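Long-range contacts in probable LacI-family transcriptional regulator (Corynebacterium glutamicum ATCC 13032, PDB 3BIL), which probably binds DNA as a LacI-family regulator of transcription, its modelled part being the two-lobed domain related to periplasmic binding proteins: residues E106-M111 with N131-N136; G125-P130 with V149-E154; S166-G171 with R200-D205; N182-I187 with A242-A247; P288-D293 with R330-N335. One frame throughout, in Å; residues are numbered along the deposited sequence.

Interaction 1. Residues E106-M111 with N131-N136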
# COMPACT_ATOMS: atom_id res chain seq x y z
N GLU A 106 -7.66 11.01 7.86
CA GLU A 106 -7.20 11.79 9.01
C GLU A 106 -8.11 13.03 9.22
O GLU A 106 -7.66 14.08 9.67
CB GLU A 106 -5.72 12.19 8.83
CG GLU A 106 -4.79 11.02 8.45
CD GLU A 106 -4.32 10.17 9.64
OE1 GLU A 106 -4.99 10.18 10.71
OE2 GLU A 106 -3.27 9.50 9.51
N ASP A 107 -9.39 12.85 8.88
CA ASP A 107 -10.38 13.93 8.86
C ASP A 107 -11.49 13.52 9.79
O ASP A 107 -12.21 12.55 9.53
CB ASP A 107 -10.94 14.12 7.45
CG ASP A 107 -11.75 15.42 7.30
OD1 ASP A 107 -13.00 15.38 7.21
OD2 ASP A 107 -11.12 16.50 7.26
N ALA A 108 -11.64 14.28 10.88
CA ALA A 108 -12.67 14.04 11.88
C ALA A 108 -14.08 14.05 11.29
O ALA A 108 -14.87 13.14 11.54
CB ALA A 108 -12.55 15.05 13.01
N THR A 109 -14.40 15.08 10.50
CA THR A 109 -15.70 15.18 9.84
C THR A 109 -16.02 13.93 9.02
O THR A 109 -17.15 13.43 9.06
CB THR A 109 -15.79 16.43 8.91
OG1 THR A 109 -15.38 17.60 9.63
CG2 THR A 109 -17.21 16.62 8.38
N THR A 110 -15.03 13.42 8.28
CA THR A 110 -15.26 12.23 7.46
C THR A 110 -15.65 11.02 8.34
O THR A 110 -16.62 10.35 8.04
CB THR A 110 -14.07 11.90 6.51
OG1 THR A 110 -13.56 13.09 5.93
CG2 THR A 110 -14.53 11.02 5.39
N MET A 111 -14.91 10.80 9.43
CA MET A 111 -15.13 9.67 10.35
C MET A 111 -16.45 9.82 11.08
O MET A 111 -17.17 8.83 11.33
CB MET A 111 -14.00 9.57 11.38
CG MET A 111 -14.08 8.34 12.32
SD MET A 111 -12.83 8.35 13.61
CE MET A 111 -11.31 8.22 12.64
N ASN A 131 -9.84 9.10 15.52
CA ASN A 131 -9.38 10.49 15.55
C ASN A 131 -9.76 11.04 16.93
O ASN A 131 -10.86 10.74 17.43
CB ASN A 131 -10.07 11.30 14.46
CG ASN A 131 -9.28 12.56 14.06
OD1 ASN A 131 -9.11 13.50 14.84
ND2 ASN A 131 -8.82 12.58 12.81
N GLU A 132 -8.89 11.81 17.56
CA GLU A 132 -9.20 12.35 18.89
C GLU A 132 -10.38 13.31 18.89
O GLU A 132 -11.15 13.36 19.85
CB GLU A 132 -7.98 13.03 19.49
CG GLU A 132 -6.93 12.04 19.90
CD GLU A 132 -5.66 12.70 20.38
OE1 GLU A 132 -4.68 11.95 20.62
OE2 GLU A 132 -5.64 13.96 20.52
N GLU A 133 -10.53 14.06 17.80
CA GLU A 133 -11.65 14.98 17.64
C GLU A 133 -13.01 14.29 17.47
O GLU A 133 -13.96 14.92 17.03
CB GLU A 133 -11.39 15.90 16.46
CG GLU A 133 -10.12 16.68 16.58
CD GLU A 133 -10.33 18.14 16.28
OE1 GLU A 133 -10.75 18.44 15.14
OE2 GLU A 133 -10.11 18.97 17.19
N CYS A 134 -13.08 13.00 17.82
CA CYS A 134 -14.29 12.17 17.68
C CYS A 134 -14.54 11.41 18.96
O CYS A 134 -15.37 10.49 19.00
CB CYS A 134 -14.15 11.15 16.53
SG CYS A 134 -14.33 11.81 14.87
N ALA A 135 -13.82 11.79 20.01
CA ALA A 135 -13.91 11.12 21.30
C ALA A 135 -15.36 11.03 21.81
O ALA A 135 -15.78 10.00 22.34
CB ALA A 135 -13.00 11.80 22.32
N ASN A 136 -16.12 12.11 21.62
CA ASN A 136 -17.50 12.18 22.10
C ASN A 136 -18.46 11.19 21.41
O ASN A 136 -19.08 10.36 22.09
CB ASN A 136 -18.04 13.62 22.04
CG ASN A 136 -17.34 14.56 23.03
OD1 ASN A 136 -16.60 14.13 23.93
ND2 ASN A 136 -17.58 15.86 22.87
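Asn-131, Ala-108 and Met-111 carry this contact, in which the first turn of helix 108-120 faces the loop that leads into helix 135-143. Met-111 reaches across with its thioether. SD lies 3.6 Å from Asn-131 N, and the N-H points straight at the sulfur (179°), a weak hydrogen bond. The chain bends at its last torsion (chi3 -64°), which folds CE back against the start of Asn-131, with the methyl 3.8 Å from Asn-131 CB. The side chain of Asn-131 then turns to the other segment. Its ND2 sits over the backbone before the helix, 3.7 Å from Glu-106 O, too far for a hydrogen bond, while its OD1 takes a weak bond from Glu-133 N within its own segment. Ala-108 sets CB against Glu-133 CB at 3.7 Å, and its backbone takes part too, with Ala-108 O 3.6 Å from Cys-134 SG. The thiol of Cys-134 also meets Met-111 SD sulfur to sulfur at 4.0 Å, filling the buried side of the contact. Just behind, Asp-107 caps the helix: OD1 accepts from Thr-110 N at 3.0 Å and from Thr-110 OG1 at 2.7 Å, the two donors coming from opposite faces of the carboxylate plane. On its outer side Thr-110 packs on Gln-89 of the second subunit. The chemistry is thus sulfur-rich and largely apolar, with a single weak directional bond across the gap. Close fit rather than strong polar pairing probably holds the two helix starts together.

Interaction 2. Residues G125-P130 with V149-E154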
# COMPACT_ATOMS: atom_id res chain seq x y z
N GLY A 125 -20.54 -5.10 14.59
CA GLY A 125 -19.44 -4.44 15.33
C GLY A 125 -18.58 -3.46 14.55
O GLY A 125 -18.53 -3.48 13.32
N ILE A 126 -17.89 -2.58 15.27
CA ILE A 126 -17.00 -1.60 14.65
C ILE A 126 -15.60 -1.71 15.23
O ILE A 126 -15.42 -1.58 16.44
CB ILE A 126 -17.52 -0.15 14.84
CG1 ILE A 126 -18.80 0.06 14.03
CG2 ILE A 126 -16.47 0.86 14.43
CD1 ILE A 126 -19.31 1.48 14.04
N ILE A 127 -14.61 -1.96 14.37
CA ILE A 127 -13.20 -1.86 14.76
C ILE A 127 -12.66 -0.62 14.09
O ILE A 127 -12.84 -0.42 12.88
CB ILE A 127 -12.39 -3.04 14.30
CG1 ILE A 127 -12.73 -4.26 15.16
CG2 ILE A 127 -10.90 -2.72 14.40
CD1 ILE A 127 -12.23 -5.58 14.60
N CYS A 128 -11.98 0.20 14.87
CA CYS A 128 -11.76 1.56 14.43
C CYS A 128 -10.48 2.23 14.97
O CYS A 128 -10.06 1.97 16.10
CB CYS A 128 -13.00 2.36 14.78
SG CYS A 128 -12.69 4.06 15.00
N VAL A 129 -9.87 3.10 14.14
CA VAL A 129 -8.70 3.90 14.53
C VAL A 129 -9.16 5.32 14.81
O VAL A 129 -9.30 6.11 13.89
CB VAL A 129 -7.57 3.94 13.46
CG1 VAL A 129 -6.41 4.79 13.94
CG2 VAL A 129 -7.07 2.54 13.11
N PRO A 130 -9.37 5.65 16.09
CA PRO A 130 -10.02 6.89 16.48
C PRO A 130 -9.20 8.12 16.15
O PRO A 130 -8.01 8.16 16.46
CB PRO A 130 -10.09 6.76 18.00
CG PRO A 130 -8.97 5.86 18.36
CD PRO A 130 -8.95 4.85 17.25
N VAL A 149 -14.42 -1.20 19.12
CA VAL A 149 -13.05 -1.55 19.49
C VAL A 149 -12.15 -0.54 18.79
O VAL A 149 -12.31 -0.28 17.60
CB VAL A 149 -12.65 -2.96 19.00
CG1 VAL A 149 -11.22 -3.26 19.39
CG2 VAL A 149 -13.56 -4.03 19.59
N LEU A 150 -11.22 0.03 19.54
CA LEU A 150 -10.24 0.93 18.95
C LEU A 150 -8.91 0.19 18.76
O LEU A 150 -8.54 -0.68 19.58
CB LEU A 150 -10.05 2.18 19.81
CG LEU A 150 -11.29 3.02 20.18
CD1 LEU A 150 -10.92 4.02 21.24
CD2 LEU A 150 -11.90 3.75 18.98
N VAL A 151 -8.22 0.50 17.66
CA VAL A 151 -6.94 -0.14 17.33
C VAL A 151 -5.87 0.85 16.97
O VAL A 151 -6.15 1.90 16.35
CB VAL A 151 -7.05 -1.12 16.13
CG1 VAL A 151 -7.35 -2.48 16.60
CG2 VAL A 151 -8.09 -0.67 15.11
N ASP A 152 -4.63 0.48 17.31
CA ASP A 152 -3.44 1.29 16.99
C ASP A 152 -3.34 2.63 17.76
O ASP A 152 -2.31 2.89 18.36
CB ASP A 152 -3.33 1.53 15.47
CG ASP A 152 -1.92 1.89 15.05
OD1 ASP A 152 -1.76 2.94 14.40
OD2 ASP A 152 -0.98 1.11 15.36
N ARG A 153 -4.40 3.44 17.74
CA ARG A 153 -4.45 4.72 18.46
C ARG A 153 -5.42 4.68 19.62
O ARG A 153 -6.46 4.04 19.55
CB ARG A 153 -4.85 5.85 17.53
CG ARG A 153 -3.80 6.20 16.57
CD ARG A 153 -4.26 7.34 15.69
NE ARG A 153 -3.37 7.50 14.54
CZ ARG A 153 -3.68 8.13 13.42
NH1 ARG A 153 -4.88 8.69 13.28
NH2 ARG A 153 -2.80 8.21 12.43
N GLU A 154 -5.07 5.40 20.68
CA GLU A 154 -5.79 5.40 21.95
C GLU A 154 -6.49 6.74 22.16
O GLU A 154 -5.94 7.80 21.85
CB GLU A 154 -4.82 5.17 23.11
CG GLU A 154 -4.70 3.74 23.64
CD GLU A 154 -4.52 3.66 25.18
OE1 GLU A 154 -4.36 2.54 25.72
OE2 GLU A 154 -4.53 4.71 25.86
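Backbone hydrogen bonds tie Ile-126 and Cys-128 to Val-149 and Val-151 in parallel register. Val-149 N donates to Ile-126 O at 2.9 Å, and Val-149 O in turn receives Cys-128 N at 2.8 Å. Val-151 N reaches Cys-128 O, the same oxygen that Leu-150 CA approaches through a CA-H...O contact at 3.0 Å.

Apolar contacts sort by face. Ile-127 and Val-149 lie side by side on the face covered by helix 296-308, and Ile-127 CG2 meets Val-151 CG2 at 3.6 Å. Cys-128 and Leu-150 occupy the other face. There Leu-150 CD2 lies 3.6 Å from both CB and CD of Pro-130, gripping the proline ring just past the strand, with Cys-128 SG farther off. Val-129 sets CG2 across Val-151 at about a right angle, 3.9 Å from its CG2.

Past the strand ends, Arg-153 brings the charged group of the contact. Its chain runs extended from CG to NE with CD 3.8 Å from Val-129 CG1. Pro-130 O lies at the guanidinium's edge, near its plane, and NH1 forms a salt bridge with Glu-106.

Two adjacent parallel strands, each opening into a loop at its C-terminal end and joined by helix 135-143, make a beta-alpha-beta unit of the N-terminal lobe, as in the periplasmic binding protein fold.

Interaction 3. Residues S166-G171 with R200-D205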
# COMPACT_ATOMS: atom_id res chain seq x y z
N SER A 166 -0.24 -1.39 19.91
CA SER A 166 1.10 -1.94 20.00
C SER A 166 1.90 -1.18 21.06
O SER A 166 1.75 0.03 21.18
CB SER A 166 1.83 -1.88 18.66
OG SER A 166 2.31 -0.57 18.40
N ASN A 167 2.70 -1.90 21.84
CA ASN A 167 3.59 -1.24 22.80
C ASN A 167 4.92 -0.94 22.16
O ASN A 167 5.69 -1.86 21.84
CB ASN A 167 3.80 -2.05 24.08
CG ASN A 167 4.89 -1.45 24.99
OD1 ASN A 167 5.37 -0.33 24.78
ND2 ASN A 167 5.28 -2.21 25.99
N PRO A 168 5.23 0.36 21.98
CA PRO A 168 6.41 0.72 21.17
C PRO A 168 7.72 0.70 21.91
O PRO A 168 8.79 0.75 21.27
CB PRO A 168 6.08 2.14 20.68
CG PRO A 168 4.89 2.63 21.53
CD PRO A 168 4.48 1.54 22.46
N GLN A 169 7.67 0.59 23.23
CA GLN A 169 8.89 0.75 24.05
C GLN A 169 9.99 -0.33 23.79
O GLN A 169 11.19 0.01 23.67
CB GLN A 169 8.51 0.87 25.52
CG GLN A 169 9.62 1.24 26.50
CD GLN A 169 10.62 0.12 26.76
OE1 GLN A 169 10.27 -1.06 26.89
NE2 GLN A 169 11.90 0.50 26.84
N PRO A 170 9.60 -1.63 23.74
CA PRO A 170 10.60 -2.68 23.48
C PRO A 170 11.38 -2.57 22.18
O PRO A 170 12.59 -2.70 22.20
CB PRO A 170 9.77 -3.96 23.54
CG PRO A 170 8.58 -3.60 24.42
CD PRO A 170 8.26 -2.20 24.01
N GLY A 171 10.71 -2.29 21.06
CA GLY A 171 11.40 -2.03 19.77
C GLY A 171 12.25 -0.76 19.75
O GLY A 171 13.44 -0.78 19.30
N ARG A 200 3.11 10.62 20.13
CA ARG A 200 3.72 11.03 21.41
C ARG A 200 4.26 9.85 22.20
O ARG A 200 5.41 9.90 22.64
CB ARG A 200 2.85 11.97 22.26
CG ARG A 200 1.39 11.58 22.40
CD ARG A 200 0.56 12.67 23.07
NE ARG A 200 -0.55 13.06 22.20
CZ ARG A 200 -1.76 12.50 22.20
NH1 ARG A 200 -2.09 11.53 23.04
NH2 ARG A 200 -2.67 12.95 21.35
N GLU A 201 3.48 8.79 22.35
CA GLU A 201 3.99 7.54 22.91
C GLU A 201 5.43 7.23 22.44
O GLU A 201 6.33 7.03 23.26
CB GLU A 201 3.07 6.39 22.54
CG GLU A 201 2.31 5.75 23.68
CD GLU A 201 2.84 4.36 24.02
OE1 GLU A 201 2.08 3.37 23.86
OE2 GLU A 201 4.02 4.26 24.45
N ARG A 202 5.65 7.25 21.13
CA ARG A 202 6.92 6.84 20.54
C ARG A 202 7.99 7.88 20.70
O ARG A 202 9.19 7.54 20.69
CB ARG A 202 6.75 6.55 19.04
CG ARG A 202 5.69 5.49 18.78
CD ARG A 202 5.64 5.11 17.34
NE ARG A 202 4.53 4.22 17.12
CZ ARG A 202 4.06 3.94 15.92
NH1 ARG A 202 4.60 4.52 14.86
NH2 ARG A 202 3.04 3.11 15.77
N LEU A 203 7.58 9.15 20.81
CA LEU A 203 8.59 10.17 21.07
C LEU A 203 9.00 10.19 22.56
O LEU A 203 10.19 10.31 22.87
CB LEU A 203 8.20 11.54 20.50
CG LEU A 203 8.95 12.75 21.05
CD1 LEU A 203 10.30 12.96 20.34
CD2 LEU A 203 8.04 13.99 20.96
N GLU A 204 8.04 10.01 23.48
CA GLU A 204 8.41 9.75 24.90
C GLU A 204 9.47 8.61 24.97
O GLU A 204 10.57 8.82 25.51
CB GLU A 204 7.22 9.37 25.82
CG GLU A 204 6.01 10.32 25.87
CD GLU A 204 4.78 9.73 26.66
OE1 GLU A 204 3.65 10.27 26.51
OE2 GLU A 204 4.94 8.73 27.42
N ASP A 205 9.14 7.44 24.37
CA ASP A 205 9.99 6.23 24.43
C ASP A 205 11.36 6.38 23.80
O ASP A 205 12.36 5.86 24.28
CB ASP A 205 9.27 5.06 23.78
CG ASP A 205 7.96 4.73 24.49
OD1 ASP A 205 7.09 4.08 23.88
OD2 ASP A 205 7.81 5.11 25.66
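The backbones come nearest where Gln-169 CA lies 5.6 Å from Asp-205 CA and Pro-168 CA lies 6.2 Å from Arg-202 CA, so that the turn between strand 163-167 and helix 169-181 abuts one side of helix 197-212. Pro-168 is the centre of the contact. Its ring points at the helix and is met by three side chains, Glu-201 and Arg-202 from one turn and Asp-205 from the next. Glu-201 crosses it at about a right angle and brings both carboxylate oxygens to one ring carbon, OE1 standing 3.3 Å from Pro-168 CD. Asp-205, also crossing at about a right angle, sets OD1 3.5 Å from Pro-168 CG. Away from the two carboxylates, on the other side of the ring, Arg-202 CG lies 3.9 Å from Pro-168 CB. Glu-201 OE2 and Asp-205 OD1 approach to 3.1 Å although both are acceptors; the repulsion would be eased if one were protonated, and the nearby start of helix 169-181 may also help. Gln-169 N, 3.6 Å from Asp-205 OD1, is instead bonded within its own segment. Asn-167 OD1 caps it at 2.9 Å, with the donor 47° above the carbonyl plane. Beyond the ring, Arg-202 runs extended to Gly-248 O, and Ser-166 OG bonds to Gln-294. Chain 166-171 passes here from the sheet of one lobe to a helix packed on the other. This is consistent with one of the crossover segments that form the hinge in the periplasmic binding protein fold, probably beside the cleft where LacI-family relatives bind their effectors.

Interaction 4. Residues N182-I187 with A242-A247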
# COMPACT_ATOMS: atom_id res chain seq x y z
N ASN A 182 26.78 0.81 18.30
CA ASN A 182 27.46 1.04 17.04
C ASN A 182 28.08 2.43 16.86
O ASN A 182 28.62 2.74 15.77
CB ASN A 182 26.50 0.75 15.90
CG ASN A 182 26.38 -0.75 15.62
OD1 ASN A 182 27.28 -1.34 15.01
ND2 ASN A 182 25.26 -1.37 16.05
N ASN A 183 28.04 3.23 17.94
CA ASN A 183 28.39 4.66 17.88
C ASN A 183 27.78 5.37 16.65
O ASN A 183 28.44 6.14 15.98
CB ASN A 183 29.92 4.88 17.93
CG ASN A 183 30.30 6.37 18.18
OD1 ASN A 183 29.59 7.08 18.92
ND2 ASN A 183 31.39 6.83 17.57
N ALA A 184 26.52 5.10 16.35
CA ALA A 184 25.96 5.57 15.11
C ALA A 184 25.21 6.85 15.47
O ALA A 184 24.02 6.98 15.22
CB ALA A 184 25.04 4.52 14.51
N LEU A 185 25.93 7.78 16.10
CA LEU A 185 25.33 8.94 16.69
C LEU A 185 25.87 10.14 15.99
O LEU A 185 27.00 10.08 15.49
CB LEU A 185 25.72 9.04 18.16
CG LEU A 185 25.34 7.98 19.19
CD1 LEU A 185 25.85 8.49 20.58
CD2 LEU A 185 23.80 7.64 19.20
N PRO A 186 25.13 11.29 16.04
CA PRO A 186 23.80 11.49 16.65
C PRO A 186 22.64 10.97 15.85
O PRO A 186 22.73 10.82 14.62
CB PRO A 186 23.67 13.04 16.78
CG PRO A 186 24.71 13.61 15.95
CD PRO A 186 25.70 12.55 15.53
N ILE A 187 21.53 10.75 16.54
CA ILE A 187 20.35 10.24 15.94
C ILE A 187 19.39 11.39 15.64
O ILE A 187 19.08 12.21 16.51
CB ILE A 187 19.66 9.20 16.88
CG1 ILE A 187 20.65 8.09 17.26
CG2 ILE A 187 18.35 8.61 16.22
CD1 ILE A 187 20.23 7.22 18.45
N ALA A 242 22.86 14.85 11.79
CA ALA A 242 22.39 13.46 12.07
C ALA A 242 23.19 12.48 11.27
O ALA A 242 23.45 12.71 10.10
CB ALA A 242 20.88 13.26 11.79
N LYS A 243 23.63 11.41 11.93
CA LYS A 243 24.31 10.30 11.26
C LYS A 243 23.39 9.07 11.19
O LYS A 243 23.72 8.06 10.57
CB LYS A 243 25.68 10.02 11.91
CG LYS A 243 26.77 10.95 11.35
CD LYS A 243 28.18 10.67 11.84
CE LYS A 243 28.50 11.55 13.09
NZ LYS A 243 29.88 12.20 13.13
N THR A 244 22.21 9.19 11.81
CA THR A 244 21.20 8.16 11.79
C THR A 244 19.83 8.80 11.65
O THR A 244 19.54 9.83 12.27
CB THR A 244 21.26 7.25 13.06
OG1 THR A 244 22.40 6.37 12.97
CG2 THR A 244 20.00 6.34 13.20
N LEU A 245 18.98 8.22 10.81
CA LEU A 245 17.65 8.75 10.69
C LEU A 245 16.71 7.66 11.19
O LEU A 245 16.79 6.51 10.78
CB LEU A 245 17.36 9.22 9.26
CG LEU A 245 18.29 10.38 8.80
CD1 LEU A 245 18.28 10.63 7.24
CD2 LEU A 245 17.99 11.68 9.57
N PHE A 246 15.84 8.03 12.12
CA PHE A 246 15.08 7.06 12.84
C PHE A 246 13.65 7.56 12.68
O PHE A 246 13.20 8.48 13.32
CB PHE A 246 15.63 6.98 14.30
CG PHE A 246 14.95 5.94 15.20
CD1 PHE A 246 15.68 5.33 16.21
CD2 PHE A 246 13.61 5.64 15.10
CE1 PHE A 246 15.11 4.44 17.06
CE2 PHE A 246 13.02 4.77 15.95
CZ PHE A 246 13.76 4.16 16.94
N ALA A 247 12.94 6.96 11.74
CA ALA A 247 11.59 7.40 11.44
C ALA A 247 10.70 6.79 12.45
O ALA A 247 10.99 5.71 12.93
CB ALA A 247 11.22 6.89 10.10
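The ring of Phe-246 is approached obliquely by Ile-187 CG2, whose nearest approach is to Phe-246 CB, 3.7 Å; the ring itself pairs edge-to-face with Tyr-189, and Ala-175 and Leu-179 of helix 169-181 touch the Phe-246 side chain too. Beyond the ring, Pro-186 follows a cis peptide bond. Lys-243 crosses it obliquely, laying CE 3.8 Å from Pro-186 CD and 3.2 Å from Leu-185 O. Pro-186 O lies at the heart of the backbone pairing. It takes Lys-243 N in the carbonyl plane at 2.9 Å and, more weakly, Thr-244 N at 3.3 Å. Thr-244 OG1 stands beside its own backbone N (chi1 -74°) and donates to Ala-184 O at 2.8 Å, tilted 30° from that carbonyl's plane. This buried hydroxyl thereby pins the turn that follows helix 169-181, which ends in a Schellman motif with Asn-183 at the C-prime position. Thr-244 and Ile-187 then sit side by side, CG2 to CG2 at 4.1 Å, their bridge opening the parallel pairing of strands 187-190 and 244-247. Such neighbouring parallel strands, with helix 169-181 laid over one face, belong to the Rossmann-like core of the C-terminal lobe in this fold.

Interaction 5. Residues P288-D293 with R330-N335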
# COMPACT_ATOMS: atom_id res chain seq x y z
N PRO A 288 19.26 -4.00 3.21
CA PRO A 288 17.92 -4.02 3.77
C PRO A 288 17.82 -3.19 5.04
O PRO A 288 18.84 -2.95 5.70
CB PRO A 288 17.69 -5.51 4.02
CG PRO A 288 18.57 -6.18 2.96
CD PRO A 288 19.80 -5.36 3.03
N LEU A 289 16.61 -2.73 5.36
CA LEU A 289 16.43 -1.79 6.43
C LEU A 289 16.13 -2.45 7.75
O LEU A 289 15.16 -3.17 7.87
CB LEU A 289 15.28 -0.84 6.11
CG LEU A 289 15.51 0.61 5.80
CD1 LEU A 289 16.33 0.77 4.52
CD2 LEU A 289 14.14 1.19 5.65
N THR A 290 16.93 -2.15 8.76
CA THR A 290 16.52 -2.43 10.10
C THR A 290 15.21 -1.66 10.36
O THR A 290 15.11 -0.48 10.13
CB THR A 290 17.65 -2.06 11.05
OG1 THR A 290 18.84 -2.80 10.69
CG2 THR A 290 17.27 -2.38 12.49
N VAL A 291 14.19 -2.32 10.87
CA VAL A 291 12.91 -1.68 11.11
C VAL A 291 12.31 -2.22 12.40
O VAL A 291 12.70 -3.27 12.92
CB VAL A 291 11.86 -1.95 9.99
CG1 VAL A 291 12.22 -1.23 8.62
CG2 VAL A 291 11.61 -3.45 9.76
N ILE A 292 11.33 -1.47 12.90
CA ILE A 292 10.57 -1.84 14.05
C ILE A 292 9.26 -2.43 13.57
O ILE A 292 8.48 -1.78 12.90
CB ILE A 292 10.42 -0.65 15.01
CG1 ILE A 292 11.79 -0.35 15.65
CG2 ILE A 292 9.38 -0.96 16.10
CD1 ILE A 292 11.80 0.90 16.52
N ASP A 293 9.05 -3.69 13.88
CA ASP A 293 7.84 -4.35 13.45
C ASP A 293 6.81 -4.24 14.57
O ASP A 293 7.12 -4.37 15.74
CB ASP A 293 8.16 -5.81 13.06
CG ASP A 293 6.91 -6.69 12.90
OD1 ASP A 293 5.78 -6.18 12.80
OD2 ASP A 293 7.03 -7.92 12.88
N ARG A 330 18.44 -5.88 10.26
CA ARG A 330 18.84 -6.12 8.89
C ARG A 330 20.20 -5.48 8.66
O ARG A 330 21.11 -5.72 9.44
CB ARG A 330 17.82 -5.65 7.92
CG ARG A 330 16.47 -6.31 8.15
CD ARG A 330 15.75 -6.40 6.79
NE ARG A 330 14.40 -6.92 6.93
CZ ARG A 330 13.30 -6.21 6.89
NH1 ARG A 330 13.34 -4.91 6.66
NH2 ARG A 330 12.14 -6.83 7.04
N GLU A 331 20.36 -4.67 7.61
CA GLU A 331 21.71 -4.12 7.35
C GLU A 331 21.89 -2.59 7.17
O GLU A 331 22.82 -2.16 6.47
CB GLU A 331 22.37 -4.87 6.20
CG GLU A 331 23.22 -6.07 6.66
CD GLU A 331 22.55 -7.43 6.47
OE1 GLU A 331 22.72 -8.31 7.36
OE2 GLU A 331 21.86 -7.63 5.42
N SER A 332 21.06 -1.77 7.81
CA SER A 332 21.11 -0.32 7.59
C SER A 332 21.79 0.52 8.72
O SER A 332 21.60 1.74 8.80
CB SER A 332 19.71 0.20 7.31
OG SER A 332 18.76 -0.23 8.26
N ILE A 333 22.60 -0.13 9.56
CA ILE A 333 23.36 0.52 10.62
C ILE A 333 24.85 0.33 10.34
O ILE A 333 25.33 -0.79 10.28
CB ILE A 333 23.10 -0.14 11.99
CG1 ILE A 333 21.60 -0.26 12.31
CG2 ILE A 333 23.89 0.57 13.09
CD1 ILE A 333 20.84 1.01 12.29
N ILE A 334 25.58 1.44 10.16
CA ILE A 334 27.04 1.43 10.08
C ILE A 334 27.68 1.08 11.43
O ILE A 334 27.17 1.46 12.47
CB ILE A 334 27.59 2.82 9.71
CG1 ILE A 334 27.04 3.28 8.36
CG2 ILE A 334 29.10 2.81 9.60
CD1 ILE A 334 25.90 4.18 8.49
N ASN A 335 28.79 0.35 11.39
CA ASN A 335 29.67 0.32 12.55
C ASN A 335 30.84 1.33 12.48
O ASN A 335 31.76 1.19 11.65
CB ASN A 335 30.18 -1.07 12.86
CG ASN A 335 30.65 -1.18 14.29
OD1 ASN A 335 31.66 -1.82 14.59
ND2 ASN A 335 29.94 -0.51 15.18
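Thr-290 N donates to Ser-332 OG at 2.7 Å. Thr-290 OG1 in turn accepts from Arg-330 N at 3.1 Å, so the threonine both gives and takes. Glu-331 N reaches Pro-288 O at 3.0 Å from 48° above the carbonyl plane. Arg-330, which gives up the most surface to the other segment, lays its extended chain over Leu-289 and Pro-288, with CD 3.5 Å from Pro-288 CB. Its NH1 makes a weak bond to Leu-289 O at 2.8 Å and stands 3.8 Å from Val-291 CG2. One layer out, Ser-332 OG sits between its backbone N and carbonyl carbon (chi1 51°) and bonds also to Val-273 O, which fixes the hydroxyl between two backbones. Ser-272 OG takes Ile-334 N and steadies the chain beyond, while Pro-288 packs on His-261 of the second subunit. The touching parts, 288-291 and 330-333, run 86° apart from end to end. Segment 288-293 runs on into strand 291-293, which lies between strand 272-276, parallel to it, and strand 322-328, antiparallel, from whose end segment 330-335 emerges; Ile-292 and Ile-333 turn to helix 169-181.

In the fold
Interaction 2 is a buried strand pairing; interaction 4, also buried but in the other lobe, joins a loop to a strand where their pairing begins, with a threonine hydroxyl added to the backbone bonds. Their centres are about 33 Å apart, on opposite sides of the chain's centre. Interaction 1 adjoins interaction 2 at the C-terminal ends of its strands but is more exposed, and relies on sulfur contacts. Interaction 3 lies nearest the centre, about 10 Å away, and pairs a proline with carboxylates in place of cross-segment bonds. Interactions 4 and 5 touch through Phe-246 and Ile-292, sharing helix 169-181, though interaction 5 is partly exposed and richer in side-chain hydrogen bonds.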